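Local atomic coordinates of putative isomerase (Streptomyces coelicolor A3, PDB entry 2OQH), a protein that probably dehydrates D-glucarate to 5-dehydro-4-deoxy-D-glucarate, as a TIM-barrel member of the enolase superfamily. Residues 114-117 / 118-122; 132-135 / 136-140; 257-261 / 262-266. All coordinates share one frame; numbering follows the deposited sequence.

Contact 1. Residues 114-117 / 118-122; sequences QSVT and DLLGG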
ATOM      1  N   GLN A 114      10.141  -2.147 -22.440  1.00 21.19           N
ATOM      2  CA  GLN A 114      10.791  -1.566 -21.269  1.00 18.72           C
ATOM      3  C   GLN A 114      10.051  -1.891 -19.975  1.00 18.35           C
ATOM      4  O   GLN A 114       8.836  -2.072 -19.968  1.00 18.61           O
ATOM      5  CB  GLN A 114      10.871  -0.045 -21.424  1.00 20.08           C
ATOM      6  CG  GLN A 114      11.636   0.419 -22.651  1.00 21.44           C
ATOM      7  CD  GLN A 114      13.130   0.161 -22.558  1.00 21.71           C
ATOM      8  OE1 GLN A 114      13.856   0.329 -23.535  1.00 25.75           O
ATOM      9  NE2 GLN A 114      13.597  -0.235 -21.383  1.00 24.06           N
ATOM     10  N   SER A 115      10.794  -1.964 -18.879  1.00 18.05           N
ATOM     11  CA  SER A 115      10.196  -2.241 -17.580  1.00 18.74           C
ATOM     12  C   SER A 115       9.442  -0.990 -17.151  1.00 18.84           C
ATOM     13  O   SER A 115       9.827   0.118 -17.524  1.00 19.00           O
ATOM     14  CB  SER A 115      11.281  -2.540 -16.554  1.00 17.95           C
ATOM     15  OG  SER A 115      12.157  -1.431 -16.417  1.00 19.28           O
ATOM     16  N   VAL A 116       8.373  -1.153 -16.380  1.00 18.79           N
ATOM     17  CA  VAL A 116       7.634   0.011 -15.921  1.00 19.07           C
ATOM     18  C   VAL A 116       8.591   0.892 -15.118  1.00 18.84           C
ATOM     19  O   VAL A 116       8.474   2.114 -15.125  1.00 19.51           O
ATOM     20  CB  VAL A 116       6.435  -0.378 -15.045  1.00 17.49           C
ATOM     21  CG1 VAL A 116       5.859   0.865 -14.376  1.00 17.62           C
ATOM     22  CG2 VAL A 116       5.368  -1.045 -15.903  1.00 15.65           C
ATOM     23  N   THR A 117       9.546   0.260 -14.445  1.00 18.89           N
ATOM     24  CA  THR A 117      10.531   0.988 -13.652  1.00 18.49           C
ATOM     25  C   THR A 117      11.313   1.970 -14.518  1.00 19.97           C
ATOM     26  O   THR A 117      11.511   3.128 -14.139  1.00 20.41           O
ATOM     27  CB  THR A 117      11.525   0.030 -12.993  1.00 18.25           C
ATOM     28  OG1 THR A 117      10.816  -0.871 -12.133  1.00 17.69           O
ATOM     29  CG2 THR A 117      12.561   0.807 -12.188  1.00 16.06           C
ATOM     30  N   ASP A 118      11.763   1.504 -15.681  1.00 18.11           N
ATOM     31  CA  ASP A 118      12.517   2.359 -16.590  1.00 18.23           C
ATOM     32  C   ASP A 118      11.648   3.449 -17.211  1.00 16.99           C
ATOM     33  O   ASP A 118      12.161   4.456 -17.690  1.00 17.71           O
ATOM     34  CB  ASP A 118      13.171   1.535 -17.707  1.00 21.03           C
ATOM     35  CG  ASP A 118      14.513   0.951 -17.296  1.00 25.45           C
ATOM     36  OD1 ASP A 118      15.091   1.428 -16.292  1.00 25.72           O
ATOM     37  OD2 ASP A 118      15.001   0.025 -17.986  1.00 26.69           O
ATOM     38  N   LEU A 119      10.337   3.252 -17.218  1.00 15.49           N
ATOM     39  CA  LEU A 119       9.462   4.272 -17.774  1.00 14.74           C
ATOM     40  C   LEU A 119       9.128   5.311 -16.695  1.00 15.22           C
ATOM     41  O   LEU A 119       8.558   6.359 -16.986  1.00 16.07           O
ATOM     42  CB  LEU A 119       8.189   3.632 -18.336  1.00 15.42           C
ATOM     43  CG  LEU A 119       8.419   2.727 -19.564  1.00 15.78           C
ATOM     44  CD1 LEU A 119       7.109   2.092 -20.008  1.00 16.53           C
ATOM     45  CD2 LEU A 119       9.034   3.539 -20.700  1.00 17.29           C
ATOM     46  N   LEU A 120       9.506   5.015 -15.453  1.00 15.10           N
ATOM     47  CA  LEU A 120       9.254   5.915 -14.327  1.00 14.96           C
ATOM     48  C   LEU A 120      10.512   6.643 -13.840  1.00 13.77           C
ATOM     49  O   LEU A 120      10.501   7.264 -12.780  1.00 15.28           O
ATOM     50  CB  LEU A 120       8.638   5.138 -13.159  1.00 12.71           C
ATOM     51  CG  LEU A 120       7.285   4.453 -13.388  1.00 13.12           C
ATOM     52  CD1 LEU A 120       6.926   3.613 -12.168  1.00 12.59           C
ATOM     53  CD2 LEU A 120       6.212   5.490 -13.661  1.00 12.95           C
ATOM     54  N   GLY A 121      11.591   6.568 -14.609  1.00 12.55           N
ATOM     55  CA  GLY A 121      12.820   7.236 -14.220  1.00 11.36           C
ATOM     56  C   GLY A 121      13.990   6.310 -13.943  1.00 12.67           C
ATOM     57  O   GLY A 121      15.102   6.764 -13.679  1.00 12.87           O
ATOM     58  N   GLY A 122      13.751   5.005 -14.001  1.00 14.34           N
ATOM     59  CA  GLY A 122      14.831   4.072 -13.757  1.00 15.52           C
ATOM     60  C   GLY A 122      15.049   3.787 -12.285  1.00 17.17           C
ATOM     61  O   GLY A 122      14.678   4.572 -11.411  1.00 17.35           O
TER
HETATM   62  O   HOH W   1      13.560  -1.717 -19.376  1.00 27.44           O
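Ser115 caps a short helical turn by accepting from the backbone of Asp118. Ser115 OG accepts from Asp118 N at 3.1 Å, and the bond is fairly straight (154°). The first torsion (chi1 60°) sets OG between the backbone N and the carbonyl carbon, facing that amide. This is an N-cap. With an alanine in place of Ser115, the Asp118 amide would probably lose its capping mate and the start of the turn would be held less firmly. The tight side is the far end of the turn. There Thr117 O accepts from Leu120 N at 3.1 Å and from Gly122 N at 2.9 Å, and the two donors arrive from opposite faces of the carbonyl. Val116 CG1 lies alongside Leu120 CD1 at 3.7 Å, both side chains pointing the same way. Gly121 and Gly122 have backbone angles that would jam a CB against the preceding carbonyl oxygen. The solvent side is looser. A water accepts from Ser115 N and donates to Asp118 OD2 at 2.7 Å. Gln114 NE2 stays 3.7 Å from Asp118 OD2, the amide and carboxylate planes 57° apart. Around the turn, Val116 and Leu120 pack on Trp105 of helix 85-112. Thr117 rests on Ala311 and Ser314 of helix 303-315, and the chain then runs on to strand 127-134.

Contact 2. Residues 132-135 / 136-140; sequences ALIT and RADAP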
ATOM      1  N   ALA A 132       6.892  -5.966   9.115  1.00 19.11           N
ATOM      2  CA  ALA A 132       6.169  -7.066   9.738  1.00 20.23           C
ATOM      3  C   ALA A 132       5.063  -6.496  10.617  1.00 20.11           C
ATOM      4  O   ALA A 132       5.327  -5.668  11.485  1.00 20.78           O
ATOM      5  CB  ALA A 132       7.127  -7.901  10.587  1.00 20.08           C
ATOM      6  N   LEU A 133       3.828  -6.931  10.396  1.00 19.68           N
ATOM      7  CA  LEU A 133       2.713  -6.444  11.198  1.00 19.83           C
ATOM      8  C   LEU A 133       2.375  -7.392  12.334  1.00 20.38           C
ATOM      9  O   LEU A 133       2.241  -8.600  12.123  1.00 20.56           O
ATOM     10  CB  LEU A 133       1.452  -6.267  10.342  1.00 19.23           C
ATOM     11  CG  LEU A 133       0.164  -5.967  11.136  1.00 19.24           C
ATOM     12  CD1 LEU A 133       0.218  -4.557  11.730  1.00 19.89           C
ATOM     13  CD2 LEU A 133      -1.046  -6.099  10.226  1.00 20.93           C
ATOM     14  N   ILE A 134       2.240  -6.856  13.540  1.00 19.09           N
ATOM     15  CA  ILE A 134       1.854  -7.694  14.666  1.00 19.27           C
ATOM     16  C   ILE A 134       0.566  -7.139  15.265  1.00 20.25           C
ATOM     17  O   ILE A 134       0.422  -5.927  15.446  1.00 19.22           O
ATOM     18  CB  ILE A 134       2.941  -7.756  15.767  1.00 18.72           C
ATOM     19  CG1 ILE A 134       3.272  -6.355  16.271  1.00 18.71           C
ATOM     20  CG2 ILE A 134       4.183  -8.438  15.234  1.00 16.50           C
ATOM     21  CD1 ILE A 134       4.236  -6.367  17.459  1.00 18.82           C
ATOM     22  N   THR A 135      -0.378  -8.028  15.553  1.00 20.49           N
ATOM     23  CA  THR A 135      -1.650  -7.617  16.139  1.00 21.62           C
ATOM     24  C   THR A 135      -1.858  -8.437  17.404  1.00 22.57           C
ATOM     25  O   THR A 135      -1.184  -9.449  17.610  1.00 22.98           O
ATOM     26  CB  THR A 135      -2.836  -7.895  15.193  1.00 22.16           C
ATOM     27  OG1 THR A 135      -3.154  -9.290  15.234  1.00 24.04           O
ATOM     28  CG2 THR A 135      -2.488  -7.513  13.762  1.00 20.69           C
ATOM     29  N   ARG A 136      -2.785  -8.003  18.251  1.00 22.13           N
ATOM     30  CA  ARG A 136      -3.057  -8.731  19.484  1.00 22.70           C
ATOM     31  C   ARG A 136      -3.556 -10.133  19.149  1.00 23.49           C
ATOM     32  O   ARG A 136      -3.476 -11.049  19.975  1.00 23.17           O
ATOM     33  CB  ARG A 136      -4.097  -7.992  20.322  1.00 21.57           C
ATOM     34  CG  ARG A 136      -3.609  -6.642  20.810  1.00 20.57           C
ATOM     35  CD  ARG A 136      -4.569  -6.018  21.801  1.00 20.58           C
ATOM     36  NE  ARG A 136      -4.031  -4.765  22.322  1.00 20.20           N
ATOM     37  CZ  ARG A 136      -4.467  -4.163  23.421  1.00 20.45           C
ATOM     38  NH1 ARG A 136      -5.456  -4.696  24.125  1.00 18.49           N
ATOM     39  NH2 ARG A 136      -3.912  -3.028  23.818  1.00 20.11           N
ATOM     40  N   ALA A 137      -4.058 -10.299  17.932  1.00 23.98           N
ATOM     41  CA  ALA A 137      -4.562 -11.592  17.495  1.00 25.03           C
ATOM     42  C   ALA A 137      -3.442 -12.617  17.423  1.00 26.02           C
ATOM     43  O   ALA A 137      -3.699 -13.788  17.146  1.00 26.60           O
ATOM     44  CB  ALA A 137      -5.232 -11.467  16.131  1.00 24.44           C
ATOM     45  N   ASP A 138      -2.202 -12.185  17.656  1.00 25.76           N
ATOM     46  CA  ASP A 138      -1.066 -13.107  17.612  1.00 25.90           C
ATOM     47  C   ASP A 138      -0.798 -13.738  18.976  1.00 24.87           C
ATOM     48  O   ASP A 138       0.021 -14.642  19.093  1.00 24.89           O
ATOM     49  CB  ASP A 138       0.209 -12.399  17.132  1.00 26.94           C
ATOM     50  CG  ASP A 138       0.176 -12.069  15.649  1.00 28.84           C
ATOM     51  OD1 ASP A 138      -0.300 -12.917  14.864  1.00 30.60           O
ATOM     52  OD2 ASP A 138       0.643 -10.973  15.262  1.00 29.78           O
ATOM     53  N   ALA A 139      -1.483 -13.249  20.004  1.00 23.81           N
ATOM     54  CA  ALA A 139      -1.322 -13.776  21.356  1.00 23.71           C
ATOM     55  C   ALA A 139      -2.695 -14.086  21.941  1.00 23.95           C
ATOM     56  O   ALA A 139      -3.108 -13.485  22.927  1.00 23.89           O
ATOM     57  CB  ALA A 139      -0.600 -12.761  22.226  1.00 23.02           C
ATOM     58  N   PRO A 140      -3.419 -15.036  21.330  1.00 25.18           N
ATOM     59  CA  PRO A 140      -4.757 -15.440  21.771  1.00 26.76           C
ATOM     60  C   PRO A 140      -4.867 -15.780  23.257  1.00 27.68           C
ATOM     61  O   PRO A 140      -5.802 -15.343  23.927  1.00 28.40           O
ATOM     62  CB  PRO A 140      -5.063 -16.639  20.874  1.00 27.10           C
ATOM     63  CG  PRO A 140      -4.354 -16.278  19.603  1.00 26.23           C
ATOM     64  CD  PRO A 140      -3.020 -15.807  20.137  1.00 25.62           C
TER
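Thr135 and Asp138 each use one torsion to reach back over the turn. In Thr135, chi1 of 77° holds OG1 between the backbone N and the carbonyl carbon, on the side of Ala137. In Asp138, CG stands opposite the carbonyl carbon (chi1 -72°), and the carboxylate swings back to the strand end. There Asp138 OD2 accepts from Thr135 N at 3.1 Å. The bond is fairly straight at the hydrogen, but the donor sits above the carboxylate plane by 44°. Thr135 OG1 accepts a weak bond from Ala137 N at 3.0 Å. Thr135 O probably accepts from Asp138 N, though the position of this N is less sure. The Ile134 side chain packs on Val167 and Leu169 of strand 166-170. The turn follows strand 127-134 at its C-terminal end, the end on which TIM-barrel active sites open. The chemistry implies that a local carboxylate holds the strand-end amide of Thr135, with the weak hydroxyl bond and the less certain backbone bond adding to it. The charge of Arg136 is met outside the turn, by salt bridges to Asp174 and Asp178.

Contact 3. Residues 257-261 / 262-266; sequences PAMRL and NAVDV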
ATOM      1  N   PRO A 257      -4.366  21.821   2.459  1.00  8.95           N
ATOM      2  CA  PRO A 257      -4.874  22.073   3.811  1.00 10.17           C
ATOM      3  C   PRO A 257      -3.999  21.411   4.889  1.00 10.01           C
ATOM      4  O   PRO A 257      -3.689  22.026   5.906  1.00 10.93           O
ATOM      5  CB  PRO A 257      -6.281  21.487   3.761  1.00  9.42           C
ATOM      6  CG  PRO A 257      -6.674  21.697   2.331  1.00 10.59           C
ATOM      7  CD  PRO A 257      -5.429  21.273   1.598  1.00  7.44           C
ATOM      8  N   ALA A 258      -3.595  20.164   4.661  1.00  8.46           N
ATOM      9  CA  ALA A 258      -2.761  19.453   5.629  1.00  9.27           C
ATOM     10  C   ALA A 258      -1.427  20.167   5.857  1.00  9.14           C
ATOM     11  O   ALA A 258      -0.916  20.201   6.976  1.00  9.26           O
ATOM     12  CB  ALA A 258      -2.507  18.021   5.162  1.00  7.58           C
HETATM   13  N   MSE A 259      -0.860  20.724   4.797  1.00  8.27           N
HETATM   14  CA  MSE A 259       0.408  21.427   4.929  1.00 10.28           C
HETATM   15  C   MSE A 259       0.216  22.740   5.678  1.00 10.63           C
HETATM   16  O   MSE A 259       0.983  23.059   6.577  1.00 11.52           O
HETATM   17  CB  MSE A 259       1.021  21.704   3.553  1.00 12.16           C
HETATM   18  CG  MSE A 259       1.374  20.454   2.771  1.00 16.67           C
HETATM   19 SE   MSE A 259       2.717  19.408   3.683  1.00 26.30          SE
HETATM   20  CE  MSE A 259       1.564  18.177   4.651  1.00 21.30           C
ATOM     21  N   ARG A 260      -0.811  23.501   5.321  1.00 10.29           N
ATOM     22  CA  ARG A 260      -1.032  24.777   5.997  1.00 11.54           C
ATOM     23  C   ARG A 260      -1.347  24.604   7.479  1.00 11.58           C
ATOM     24  O   ARG A 260      -1.050  25.484   8.287  1.00 12.12           O
ATOM     25  CB  ARG A 260      -2.152  25.566   5.326  1.00 12.03           C
ATOM     26  CG  ARG A 260      -1.760  26.183   4.006  1.00 14.37           C
ATOM     27  CD  ARG A 260      -2.783  27.220   3.569  1.00 14.66           C
ATOM     28  NE  ARG A 260      -2.529  27.684   2.209  1.00 13.68           N
ATOM     29  CZ  ARG A 260      -1.477  28.408   1.836  1.00 12.44           C
ATOM     30  NH1 ARG A 260      -0.559  28.774   2.723  1.00 10.12           N
ATOM     31  NH2 ARG A 260      -1.333  28.739   0.562  1.00  9.95           N
ATOM     32  N   LEU A 261      -1.950  23.476   7.834  1.00  9.50           N
ATOM     33  CA  LEU A 261      -2.295  23.210   9.225  1.00  9.47           C
ATOM     34  C   LEU A 261      -1.238  22.375   9.946  1.00 10.35           C
ATOM     35  O   LEU A 261      -1.415  22.027  11.110  1.00  9.44           O
ATOM     36  CB  LEU A 261      -3.657  22.508   9.311  1.00 11.29           C
ATOM     37  CG  LEU A 261      -4.856  23.306   8.783  1.00 14.22           C
ATOM     38  CD1 LEU A 261      -6.120  22.484   8.942  1.00 17.11           C
ATOM     39  CD2 LEU A 261      -4.990  24.619   9.531  1.00 16.42           C
ATOM     40  N   ASN A 262      -0.147  22.057   9.246  1.00  9.23           N
ATOM     41  CA  ASN A 262       0.953  21.270   9.814  1.00 10.30           C
ATOM     42  C   ASN A 262       0.455  20.002  10.491  1.00  9.56           C
ATOM     43  O   ASN A 262       0.813  19.717  11.633  1.00 10.23           O
ATOM     44  CB  ASN A 262       1.724  22.112  10.829  1.00 12.45           C
ATOM     45  CG  ASN A 262       2.386  23.309  10.194  1.00 15.96           C
ATOM     46  OD1 ASN A 262       3.269  23.166   9.356  1.00 17.56           O
ATOM     47  ND2 ASN A 262       1.955  24.496  10.581  1.00 16.42           N
ATOM     48  N   ALA A 263      -0.348  19.236   9.765  1.00  9.82           N
ATOM     49  CA  ALA A 263      -0.948  18.015  10.290  1.00 10.12           C
ATOM     50  C   ALA A 263      -0.114  16.739  10.264  1.00 11.35           C
ATOM     51  O   ALA A 263      -0.361  15.846  11.070  1.00 12.99           O
ATOM     52  CB  ALA A 263      -2.274  17.758   9.576  1.00  9.91           C
ATOM     53  N   VAL A 264       0.855  16.634   9.356  1.00  9.17           N
ATOM     54  CA  VAL A 264       1.646  15.410   9.260  1.00 11.24           C
ATOM     55  C   VAL A 264       3.125  15.598   8.918  1.00 11.48           C
ATOM     56  O   VAL A 264       3.525  16.625   8.374  1.00 11.58           O
ATOM     57  CB  VAL A 264       1.039  14.457   8.209  1.00 13.00           C
ATOM     58  CG1 VAL A 264      -0.438  14.175   8.530  1.00 16.31           C
ATOM     59  CG2 VAL A 264       1.165  15.070   6.825  1.00 14.85           C
ATOM     60  N   ASP A 265       3.927  14.582   9.232  1.00 10.02           N
ATOM     61  CA  ASP A 265       5.366  14.603   8.961  1.00 11.61           C
ATOM     62  C   ASP A 265       5.734  13.562   7.907  1.00 10.77           C
ATOM     63  O   ASP A 265       6.761  13.671   7.237  1.00 11.99           O
ATOM     64  CB  ASP A 265       6.156  14.296  10.237  1.00 12.37           C
ATOM     65  CG  ASP A 265       5.845  15.257  11.363  1.00 15.60           C
ATOM     66  OD1 ASP A 265       6.133  16.465  11.203  1.00 18.32           O
ATOM     67  OD2 ASP A 265       5.314  14.807  12.407  1.00 17.07           O
ATOM     68  N   VAL A 266       4.893  12.543   7.788  1.00  9.65           N
ATOM     69  CA  VAL A 266       5.117  11.464   6.840  1.00 10.28           C
ATOM     70  C   VAL A 266       3.799  11.060   6.193  1.00 11.29           C
ATOM     71  O   VAL A 266       2.789  10.907   6.882  1.00 12.04           O
ATOM     72  CB  VAL A 266       5.712  10.219   7.554  1.00 11.53           C
ATOM     73  CG1 VAL A 266       5.962   9.099   6.546  1.00 11.86           C
ATOM     74  CG2 VAL A 266       7.002  10.595   8.276  1.00  9.94           C
TER
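Ala258 and Met259 present two flat peptide carbonyls to a Schellman motif, which ends helix 252-260 of the TIM barrel. Each carbonyl is met differently by the residues that follow the helix. Ala263 N comes to Ala258 O in the carbonyl plane, at 3.0 Å and almost dead straight (175°). Asn262 N comes to Met259 O from above the face, 71° out of the plane, at 3.1 Å. Asn262 is the first residue to leave helical angles, with a left-handed backbone (phi 50°). Ala258 CB and Ala263 CB then face each other at 4.4 Å, the apolar pair that usually accompanies this motif. Ala263 also packs on Ile229 and Ala233 of helix 228-238. Just before strand 266-269, Asp265 makes a salt bridge with Lys236 and accepts from Leu243 N. Met259 is a selenomethionine whose chain bends twice past CB. It also touches Phe290 and Leu292. Its side chain crosses that of Val264 at about a right angle. The meeting atoms are Met259 CE and Val264 CG2, 3.8 Å apart.

From the N terminus the three contacts come in series; none nests in or crosses another. Contact 1 closes a short turn after helix 85-112, and the chain then goes into strand 127-134. Contact 2 closes the turn that leaves that strand, on the way to helix 147-162. Contact 3 closes the turn that leads from helix 252-260 to strand 266-269. Contacts 1 and 2 lie on opposite sides of the chain's centre, their own centres about 37 Å apart. Contacts 2 and 3 approach to about 15 Å between nearest atoms, without touching. Contact 1 ties the helix 85-112 region to the barrel, and the other two join barrel strands to helices.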